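Local coordinates for protein putative thioesterase (Novosphingobium aromaticivorans, PDB 3CJY) that probably hydrolyses acyl-CoA thioesters with a double-hotdog fold and binds a calcium ion, at residues 55-66 and 98-109; 181-192 and 248-257. All blocks are in the same frame, centred on the assembly; numbering follows the deposited sequence. Where two conformers were deposited one is given.

Contact 1: 55-66 and 98-109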
loop_
_atom_site.group_PDB
_atom_site.type_symbol
_atom_site.label_atom_id
_atom_site.label_comp_id
_atom_site.label_asym_id
_atom_site.label_seq_id
_atom_site.Cartn_x
_atom_site.Cartn_y
_atom_site.Cartn_z
ATOM N N PRO A 55 -2.872 14.146 12.787
ATOM C CA PRO A 55 -3.086 12.715 12.644
ATOM C C PRO A 55 -2.668 12.114 11.309
ATOM O O PRO A 55 -2.654 12.789 10.287
ATOM C CB PRO A 55 -4.605 12.556 12.840
ATOM C CG PRO A 55 -5.173 13.891 12.704
ATOM C CD PRO A 55 -4.097 14.932 12.645
ATOM N N VAL A 56 -2.308 10.847 11.348
ATOM C CA VAL A 56 -1.875 10.152 10.161
ATOM C C VAL A 56 -3.032 9.824 9.262
ATOM O O VAL A 56 -4.096 9.465 9.724
ATOM C CB VAL A 56 -1.158 8.819 10.547
ATOM C CG1 VAL A 56 -0.984 7.895 9.342
ATOM C CG2 VAL A 56 0.200 9.121 11.230
ATOM N N VAL A 57 -2.803 9.996 7.967
ATOM C CA VAL A 57 -3.734 9.588 6.909
ATOM C C VAL A 57 -3.267 8.267 6.335
ATOM O O VAL A 57 -4.032 7.342 6.140
ATOM C CB VAL A 57 -3.849 10.674 5.798
ATOM C CG1 VAL A 57 -4.524 10.173 4.531
ATOM C CG2 VAL A 57 -4.441 11.951 6.342
ATOM N N GLN A 58 -1.970 8.154 6.059
ATOM C CA GLN A 58 -1.456 6.889 5.528
ATOM C C GLN A 58 0.004 6.796 5.725
ATOM O O GLN A 58 0.683 7.793 5.840
ATOM C CB GLN A 58 -1.787 6.717 4.020
ATOM C CG GLN A 58 -1.146 7.674 3.031
ATOM C CD GLN A 58 0.266 7.353 2.651
ATOM O OE1 GLN A 58 0.679 6.187 2.632
ATOM N NE2 GLN A 58 1.032 8.401 2.324
ATOM N N GLY A 59 0.515 5.585 5.735
ATOM C CA GLY A 59 1.970 5.413 5.806
ATOM C C GLY A 59 2.414 4.116 5.141
ATOM O O GLY A 59 1.659 3.153 5.038
ATOM N N SER A 60 3.627 4.144 4.615
ATOM C CA SER A 60 4.238 2.937 4.064
ATOM C C SER A 60 5.599 2.803 4.668
ATOM O O SER A 60 6.307 3.796 4.826
ATOM C CB SER A 60 4.343 2.968 2.534
ATOM O OG SER A 60 3.041 3.039 1.936
ATOM N N LEU A 61 5.964 1.572 5.011
ATOM C CA LEU A 61 7.269 1.316 5.646
ATOM C C LEU A 61 7.898 0.098 4.992
ATOM O O LEU A 61 7.210 -0.905 4.779
ATOM C CB LEU A 61 7.036 1.109 7.138
ATOM C CG LEU A 61 8.155 0.819 8.150
ATOM C CD1 LEU A 61 7.701 1.205 9.531
ATOM C CD2 LEU A 61 8.555 -0.658 8.103
ATOM N N GLN A 62 9.180 0.233 4.654
ATOM C CA GLN A 62 9.972 -0.835 4.023
ATOM C C GLN A 62 10.902 -1.412 5.047
ATOM O O GLN A 62 11.583 -0.668 5.732
ATOM C CB GLN A 62 10.825 -0.287 2.859
ATOM C CG GLN A 62 10.063 0.654 1.964
ATOM C CD GLN A 62 8.880 -0.029 1.256
ATOM O OE1 GLN A 62 9.050 -1.105 0.652
ATOM N NE2 GLN A 62 7.681 0.608 1.307
ATOM N N PHE A 63 10.888 -2.732 5.208
ATOM C CA PHE A 63 11.763 -3.393 6.181
ATOM C C PHE A 63 13.084 -3.740 5.517
ATOM O O PHE A 63 13.112 -4.467 4.512
ATOM C CB PHE A 63 11.139 -4.670 6.750
ATOM C CG PHE A 63 9.871 -4.441 7.543
ATOM C CD1 PHE A 63 9.933 -3.825 8.790
ATOM C CD2 PHE A 63 8.652 -4.841 7.053
ATOM C CE1 PHE A 63 8.798 -3.604 9.527
ATOM C CE2 PHE A 63 7.506 -4.628 7.786
ATOM C CZ PHE A 63 7.576 -4.011 9.012
ATOM N N VAL A 64 14.165 -3.255 6.107
ATOM C CA VAL A 64 15.503 -3.423 5.573
ATOM C C VAL A 64 16.239 -4.515 6.301
ATOM O O VAL A 64 16.936 -5.321 5.698
ATOM C CB VAL A 64 16.275 -2.098 5.648
ATOM C CG1 VAL A 64 17.727 -2.272 5.128
ATOM C CG2 VAL A 64 15.529 -0.971 4.877
ATOM N N SER A 65 16.052 -4.536 7.616
ATOM C CA SER A 65 16.706 -5.511 8.492
ATOM C C SER A 65 15.899 -5.731 9.763
ATOM O O SER A 65 15.006 -4.954 10.096
ATOM C CB SER A 65 18.109 -5.041 8.856
ATOM O OG SER A 65 18.770 -5.987 9.672
ATOM N N PHE A 66 16.267 -6.779 10.490
ATOM C CA PHE A 66 15.572 -7.180 11.718
ATOM C C PHE A 66 16.045 -6.412 12.932
ATOM O O PHE A 66 17.206 -6.011 13.032
ATOM C CB PHE A 66 15.731 -8.698 12.015
ATOM C CG PHE A 66 14.820 -9.585 11.216
ATOM C CD1 PHE A 66 13.500 -9.784 11.606
ATOM C CD2 PHE A 66 15.286 -10.265 10.098
ATOM C CE1 PHE A 66 12.638 -10.619 10.879
ATOM C CE2 PHE A 66 14.424 -11.103 9.355
ATOM C CZ PHE A 66 13.099 -11.284 9.762
ATOM N N ARG A 98 22.554 1.120 12.274
ATOM C CA ARG A 98 22.157 0.256 11.151
ATOM C C ARG A 98 20.706 0.501 10.775
ATOM O O ARG A 98 19.849 0.490 11.632
ATOM C CB ARG A 98 22.312 -1.238 11.519
ATOM C CG ARG A 98 21.874 -2.217 10.388
ATOM C CD ARG A 98 21.972 -3.735 10.746
ATOM N NE ARG A 98 20.867 -4.276 11.558
ATOM C CZ ARG A 98 20.853 -4.266 12.887
ATOM N NH1 ARG A 98 21.867 -3.718 13.549
ATOM N NH2 ARG A 98 19.833 -4.777 13.556
ATOM N N LEU A 99 20.440 0.707 9.491
ATOM C CA LEU A 99 19.054 0.909 9.032
ATOM C C LEU A 99 18.242 -0.377 9.095
ATOM O O LEU A 99 18.609 -1.403 8.509
ATOM C CB LEU A 99 19.026 1.427 7.597
ATOM C CG LEU A 99 17.708 1.937 7.052
ATOM C CD1 LEU A 99 17.228 3.177 7.831
ATOM C CD2 LEU A 99 17.849 2.246 5.582
ATOM N N VAL A 100 17.129 -0.308 9.806
ATOM C CA VAL A 100 16.221 -1.453 9.935
ATOM C C VAL A 100 14.904 -1.223 9.180
ATOM O O VAL A 100 14.257 -2.156 8.719
ATOM C CB VAL A 100 16.003 -1.884 11.402
ATOM C CG1 VAL A 100 17.322 -2.369 11.998
ATOM C CG2 VAL A 100 15.393 -0.787 12.244
ATOM N N PHE A 101 14.541 0.039 8.999
ATOM C CA PHE A 101 13.361 0.403 8.201
ATOM C C PHE A 101 13.358 1.879 7.841
ATOM O O PHE A 101 14.026 2.664 8.462
ATOM C CB PHE A 101 12.000 -0.020 8.861
ATOM C CG PHE A 101 11.637 0.733 10.122
ATOM C CD1 PHE A 101 11.207 2.039 10.078
ATOM C CD2 PHE A 101 11.677 0.105 11.341
ATOM C CE1 PHE A 101 10.877 2.709 11.239
ATOM C CE2 PHE A 101 11.380 0.785 12.501
ATOM C CZ PHE A 101 10.967 2.076 12.435
ATOM N N HIS A 102 12.645 2.204 6.766
ATOM C CA HIS A 102 12.397 3.586 6.377
ATOM C C HIS A 102 10.945 3.675 5.937
ATOM O O HIS A 102 10.344 2.713 5.443
ATOM C CB HIS A 102 13.368 4.110 5.327
ATOM C CG HIS A 102 13.195 3.470 3.984
ATOM N ND1 HIS A 102 12.399 4.027 2.994
ATOM C CD2 HIS A 102 13.722 2.339 3.459
ATOM C CE1 HIS A 102 12.431 3.239 1.929
ATOM N NE2 HIS A 102 13.227 2.216 2.182
ATOM N N SER A 103 10.371 4.860 6.083
ATOM C CA SER A 103 8.952 5.053 5.805
ATOM C C SER A 103 8.605 6.437 5.321
ATOM O O SER A 103 9.326 7.395 5.536
ATOM C CB SER A 103 8.144 4.773 7.061
ATOM O OG SER A 103 8.512 5.702 8.031
ATOM N N GLY A 104 7.452 6.487 4.682
ATOM C CA GLY A 104 6.836 7.725 4.192
ATOM C C GLY A 104 5.422 7.778 4.725
ATOM O O GLY A 104 4.673 6.817 4.631
ATOM N N ILE A 105 5.085 8.889 5.329
ATOM C CA ILE A 105 3.823 9.099 6.023
ATOM C C ILE A 105 3.188 10.450 5.675
ATOM O O ILE A 105 3.881 11.478 5.576
ATOM C CB ILE A 105 4.083 9.067 7.564
ATOM C CG1 ILE A 105 4.737 7.731 7.975
ATOM C CG2 ILE A 105 2.779 9.305 8.360
ATOM C CD1 ILE A 105 5.190 7.658 9.381
ATOM N N SER A 106 1.883 10.414 5.420
ATOM C CA SER A 106 1.086 11.613 5.155
ATOM C C SER A 106 0.213 11.844 6.372
ATOM O O SER A 106 -0.339 10.906 6.928
ATOM C CB SER A 106 0.146 11.446 3.955
ATOM O OG SER A 106 0.882 11.126 2.813
ATOM N N LEU A 107 0.110 13.117 6.742
ATOM C CA LEU A 107 -0.637 13.550 7.922
ATOM C C LEU A 107 -1.536 14.710 7.576
ATOM O O LEU A 107 -1.216 15.508 6.724
ATOM C CB LEU A 107 0.310 13.927 9.064
ATOM C CG LEU A 107 1.353 12.858 9.401
ATOM C CD1 LEU A 107 2.689 13.190 8.702
ATOM C CD2 LEU A 107 1.560 12.735 10.906
ATOM N N GLY A 108 -2.680 14.756 8.228
ATOM C CA GLY A 108 -3.611 15.848 8.006
ATOM C C GLY A 108 -4.986 15.531 8.508
ATOM O O GLY A 108 -5.339 14.378 8.797
HETATM N N MSE A 109 -5.775 16.583 8.581
HETATM C CA MSE A 109 -7.126 16.459 9.039
HETATM C C MSE A 109 -7.772 17.789 8.702
HETATM O O MSE A 109 -7.399 18.830 9.240
HETATM C CB MSE A 109 -7.142 16.154 10.541
HETATM C CG MSE A 109 -8.519 15.722 11.021
HETATM SE SE MSE A 109 -8.755 15.613 12.986
HETATM C CE MSE A 109 -7.979 17.370 13.433
#
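V100 O takes two backbone donors, V64 N at 2.8 Å and S65 N at 3.2 Å, both approaching from the same face of its carbonyl plane where strand 58-63 runs out. At the other end S106 O receives V57 N at 2.8 Å and a weak bond from Q58 N, the mark of a classic beta bulge. Between them the strands pair antiparallel. One face is largely apolar: L61 sets CD1 over the F101 ring, 4.0 Å from its centroid, while V56 CG2 meets I105 and L107; L45 and M41 of helix 37-52 cover this side, and S103 OG, the exception, bonds V91 O. On the other face, with CG between backbone N and carbonyl carbon (chi1 66°) and the chain bent again at chi2, Q58 brings NE2 to S106 OG at 2.8 Å; NE2 also reaches Q62 OE1 of the second subunit. The R98 guanidinium grips the loop edge-on, NH2 on F66 O at 2.9 Å and NE, at a longer 3.3 Å, on S65 OG in one of two S65 conformers. A leucine in its place would probably leave F66 O without this donor and the loop less firmly held. The pairing thus turns a mainly apolar face to helix 37-52 and a polar one to the second subunit.

Contact 2: 181-192 and 248-257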
loop_
_atom_site.group_PDB
_atom_site.type_symbol
_atom_site.label_atom_id
_atom_site.label_comp_id
_atom_site.label_asym_id
_atom_site.label_seq_id
_atom_site.Cartn_x
_atom_site.Cartn_y
_atom_site.Cartn_z
ATOM N N LEU A 181 -4.307 -0.071 15.166
ATOM C CA LEU A 181 -4.663 -0.459 13.783
ATOM C C LEU A 181 -3.400 -0.932 12.980
ATOM O O LEU A 181 -3.420 -1.931 12.285
ATOM C CB LEU A 181 -5.397 0.709 13.107
ATOM C CG LEU A 181 -6.769 1.074 13.705
ATOM C CD1 LEU A 181 -7.265 2.398 13.150
ATOM C CD2 LEU A 181 -7.775 -0.091 13.505
ATOM N N ALA A 182 -2.281 -0.222 13.162
ATOM C CA ALA A 182 -1.055 -0.591 12.495
ATOM C C ALA A 182 -0.654 -2.002 12.944
ATOM O O ALA A 182 -0.205 -2.809 12.164
ATOM C CB ALA A 182 0.074 0.419 12.805
HETATM N N MSE A 183 -0.825 -2.286 14.229
HETATM C CA MSE A 183 -0.415 -3.583 14.762
HETATM C C MSE A 183 -1.337 -4.687 14.196
HETATM O O MSE A 183 -0.879 -5.736 13.761
HETATM C CB MSE A 183 -0.350 -3.523 16.290
HETATM C CG MSE A 183 0.985 -2.907 16.692
HETATM SE SE MSE A 183 1.262 -2.658 18.616
HETATM C CE MSE A 183 0.257 -1.263 18.758
ATOM N N PHE A 184 -2.650 -4.447 14.211
ATOM C CA PHE A 184 -3.596 -5.440 13.732
ATOM C C PHE A 184 -3.501 -5.701 12.225
ATOM O O PHE A 184 -3.792 -6.806 11.732
ATOM C CB PHE A 184 -5.032 -5.055 14.113
ATOM C CG PHE A 184 -5.326 -5.155 15.596
ATOM C CD1 PHE A 184 -4.553 -5.961 16.432
ATOM C CD2 PHE A 184 -6.475 -4.578 16.119
ATOM C CE1 PHE A 184 -4.928 -6.155 17.786
ATOM C CE2 PHE A 184 -6.817 -4.730 17.479
ATOM C CZ PHE A 184 -6.009 -5.504 18.300
ATOM N N ALA A 185 -3.109 -4.660 11.479
ATOM C CA ALA A 185 -2.893 -4.758 10.037
ATOM C C ALA A 185 -1.781 -5.774 9.725
ATOM O O ALA A 185 -1.791 -6.424 8.700
ATOM C CB ALA A 185 -2.510 -3.358 9.402
ATOM N N ASP A 186 -0.812 -5.891 10.638
ATOM C CA ASP A 186 0.318 -6.818 10.436
ATOM C C ASP A 186 0.057 -8.252 10.910
ATOM O O ASP A 186 0.991 -9.015 11.191
ATOM C CB ASP A 186 1.586 -6.252 11.023
ATOM C CG ASP A 186 2.860 -6.949 10.491
ATOM O OD1 ASP A 186 2.935 -7.237 9.289
ATOM O OD2 ASP A 186 3.782 -7.210 11.296
ATOM N N PHE A 187 -1.213 -8.633 10.926
ATOM C CA PHE A 187 -1.599 -10.017 11.121
ATOM C C PHE A 187 -1.672 -10.790 9.768
ATOM O O PHE A 187 -1.948 -11.979 9.717
ATOM C CB PHE A 187 -2.923 -10.114 11.871
ATOM C CG PHE A 187 -2.784 -10.101 13.367
ATOM C CD1 PHE A 187 -2.217 -9.014 14.020
ATOM C CD2 PHE A 187 -3.266 -11.176 14.122
ATOM C CE1 PHE A 187 -2.072 -8.989 15.377
ATOM C CE2 PHE A 187 -3.153 -11.154 15.509
ATOM C CZ PHE A 187 -2.563 -10.046 16.130
ATOM N N LEU A 188 -1.316 -10.119 8.680
ATOM C CA LEU A 188 -1.366 -10.773 7.360
ATOM C C LEU A 188 -0.447 -11.984 7.265
ATOM O O LEU A 188 -0.755 -12.888 6.524
ATOM C CB LEU A 188 -1.134 -9.800 6.193
ATOM C CG LEU A 188 -2.380 -9.069 5.741
ATOM C CD1 LEU A 188 -2.058 -7.880 4.866
ATOM C CD2 LEU A 188 -3.339 -10.049 5.029
ATOM N N PRO A 189 0.727 -11.972 7.941
ATOM C CA PRO A 189 1.512 -13.235 7.853
ATOM C C PRO A 189 0.742 -14.487 8.330
ATOM O O PRO A 189 0.911 -15.581 7.808
ATOM C CB PRO A 189 2.769 -12.906 8.668
ATOM C CG PRO A 189 2.894 -11.409 8.555
ATOM C CD PRO A 189 1.507 -10.882 8.578
ATOM N N ILE A 190 -0.179 -14.319 9.268
ATOM C CA ILE A 190 -1.005 -15.424 9.759
ATOM C C ILE A 190 -1.959 -15.846 8.642
ATOM O O ILE A 190 -2.136 -17.026 8.379
ATOM C CB ILE A 190 -1.778 -15.023 11.049
ATOM C CG1 ILE A 190 -0.775 -14.826 12.206
ATOM C CG2 ILE A 190 -2.815 -16.063 11.387
ATOM C CD1 ILE A 190 -1.396 -14.247 13.431
ATOM N N ALA A 191 -2.464 -14.869 7.908
ATOM C CA ALA A 191 -3.365 -15.161 6.796
ATOM C C ALA A 191 -2.586 -15.918 5.705
ATOM O O ALA A 191 -3.120 -16.834 5.059
ATOM C CB ALA A 191 -3.934 -13.876 6.201
ATOM N N LEU A 192 -1.312 -15.593 5.556
ATOM C CA LEU A 192 -0.484 -16.280 4.532
ATOM C C LEU A 192 -0.307 -17.744 4.919
ATOM O O LEU A 192 -0.441 -18.649 4.093
ATOM C CB LEU A 192 0.842 -15.573 4.353
ATOM C CG LEU A 192 1.792 -16.246 3.380
ATOM C CD1 LEU A 192 1.142 -16.415 1.981
ATOM C CD2 LEU A 192 3.153 -15.508 3.353
ATOM N N LEU A 248 -12.302 1.291 9.756
ATOM C CA LEU A 248 -11.295 2.115 10.440
ATOM C C LEU A 248 -10.068 2.342 9.582
ATOM O O LEU A 248 -9.512 3.466 9.464
ATOM C CB LEU A 248 -10.935 1.443 11.780
ATOM C CG LEU A 248 -12.089 1.134 12.707
ATOM C CD1 LEU A 248 -11.532 0.456 14.001
ATOM C CD2 LEU A 248 -12.938 2.384 13.018
ATOM N N ALA A 249 -9.567 1.242 9.018
ATOM C CA ALA A 249 -8.375 1.320 8.199
ATOM C C ALA A 249 -8.264 0.187 7.236
ATOM O O ALA A 249 -9.028 -0.802 7.321
ATOM C CB ALA A 249 -7.121 1.339 9.108
ATOM N N THR A 250 -7.370 0.344 6.266
ATOM C CA THR A 250 -6.952 -0.777 5.418
ATOM C C THR A 250 -5.440 -0.831 5.424
ATOM O O THR A 250 -4.773 0.115 5.816
ATOM C CB THR A 250 -7.404 -0.676 3.961
ATOM O OG1 THR A 250 -6.822 0.486 3.363
ATOM C CG2 THR A 250 -8.928 -0.549 3.828
ATOM N N GLY A 251 -4.914 -1.967 4.999
ATOM C CA GLY A 251 -3.480 -2.184 4.966
ATOM C C GLY A 251 -3.137 -3.235 3.942
ATOM O O GLY A 251 -3.995 -3.877 3.368
ATOM N N ALA A 252 -1.866 -3.342 3.708
ATOM C CA ALA A 252 -1.359 -4.324 2.763
ATOM C C ALA A 252 0.117 -4.514 2.975
ATOM O O ALA A 252 0.772 -3.717 3.607
ATOM C CB ALA A 252 -1.620 -3.870 1.346
ATOM N N GLN A 253 0.617 -5.619 2.434
ATOM C CA GLN A 253 2.045 -5.929 2.422
ATOM C C GLN A 253 2.359 -7.039 1.441
ATOM O O GLN A 253 1.477 -7.754 0.972
ATOM C CB GLN A 253 2.568 -6.401 3.771
ATOM C CG GLN A 253 1.907 -7.704 4.273
ATOM C CD GLN A 253 2.457 -8.154 5.606
ATOM O OE1 GLN A 253 3.318 -9.043 5.654
ATOM N NE2 GLN A 253 1.995 -7.529 6.685
ATOM N N SER A 254 3.641 -7.122 1.126
ATOM C CA SER A 254 4.215 -8.207 0.342
ATOM C C SER A 254 5.087 -8.986 1.273
ATOM O O SER A 254 5.607 -8.432 2.239
ATOM C CB SER A 254 4.992 -7.704 -0.867
ATOM O OG SER A 254 4.104 -7.030 -1.733
ATOM N N LEU A 255 5.225 -10.267 0.998
ATOM C CA LEU A 255 5.970 -11.172 1.858
ATOM C C LEU A 255 6.898 -12.081 1.096
ATOM O O LEU A 255 6.612 -12.496 -0.029
ATOM C CB LEU A 255 4.996 -12.052 2.645
ATOM C CG LEU A 255 3.839 -11.463 3.490
ATOM C CD1 LEU A 255 2.518 -11.514 2.744
ATOM C CD2 LEU A 255 3.693 -12.227 4.816
ATOM N N LEU A 256 8.024 -12.400 1.744
ATOM C CA LEU A 256 9.011 -13.346 1.205
ATOM C C LEU A 256 8.622 -14.691 1.782
ATOM O O LEU A 256 8.460 -14.859 3.008
ATOM C CB LEU A 256 10.430 -12.987 1.659
ATOM C CG LEU A 256 11.539 -13.921 1.169
ATOM C CD1 LEU A 256 11.885 -13.495 -0.207
ATOM C CD2 LEU A 256 12.760 -13.858 2.065
ATOM N N LEU A 257 8.433 -15.645 0.891
ATOM C CA LEU A 257 7.999 -16.979 1.276
ATOM C C LEU A 257 9.139 -17.783 1.892
ATOM O O LEU A 257 10.280 -17.726 1.442
ATOM C CB LEU A 257 7.434 -17.763 0.068
ATOM C CG LEU A 257 6.103 -17.281 -0.532
ATOM C CD1 LEU A 257 5.593 -18.283 -1.581
ATOM C CD2 LEU A 257 5.057 -17.074 0.531
HETATM O O HOH W 1 -0.216 -5.550 6.544
#
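In the second hotdog unit of this double-hotdog chain, two short consecutive helices lie against a strand of the curved sheet, and this contact joins helices 178-185 and 188-196 to strand 247-256. The short segment 181-185 crosses strand segment 248-256 at -42°. Where one helix gives way to the next, D186 and Q253 meet: Q253 NE2 donates to D186 OD1 at 2.8 Å, nearly along the C-O axis of the carboxylate and close to the amide's own plane, the two flat groups being only 23° apart. With chi1 at -163°, CG of D186 stands opposite the backbone N, which carries the carboxylate toward the strand. The same NE2 also gives a bond to a water at 3.0 Å, and this water donates to A185 O at 2.8 Å. Q253 OE1 is taken by S204 OG, and D186 OD1 also accepts from N207 ND2, so strand 203-211 shares in holding the pair. Apolar packing flanks the polar centre. P189 CG lies 3.9 Å from L255 CD2; the proline ring also borders the Q253 amide, and L188 slides past the glutamine stem in the opposite direction. Farther along, L192 and L255 meet tip to tip, CD2 to CD2 at 3.6 Å, with L257 CD2 also against L192 CD2. Toward the start of the strand, L181 crosses L248 at about a right angle, CD2 to CD1 at 3.8 Å. With NE2 of Q253 giving two bonds and its oxygen bonded to S204, the side-chain amide is fixed in rotation, and a buried polar link ties the junction between the two helices to the sheet amid leucines.

Overall arrangement
Contact 1 is strand pairing within the N-terminal hotdog unit, and contact 2 is helix-on-sheet packing in the C-terminal one; their centres lie about 14 Å apart, with nearest atoms about 5 Å apart. Strand 203-211 bridges them, pairing with strand 56-63 on one side and strand 247-256 on the other. Contact 1 is partly buried, built chiefly from backbone hydrogen bonds, and its ends reach the surface. Contact 2 is buried and has no direct backbone bond between its segments: side-chain packing and one amide-carboxylate bond carry it. Both touch the second subunit, where Q58 of contact 1 packs on S254 of contact 2 from the other chain.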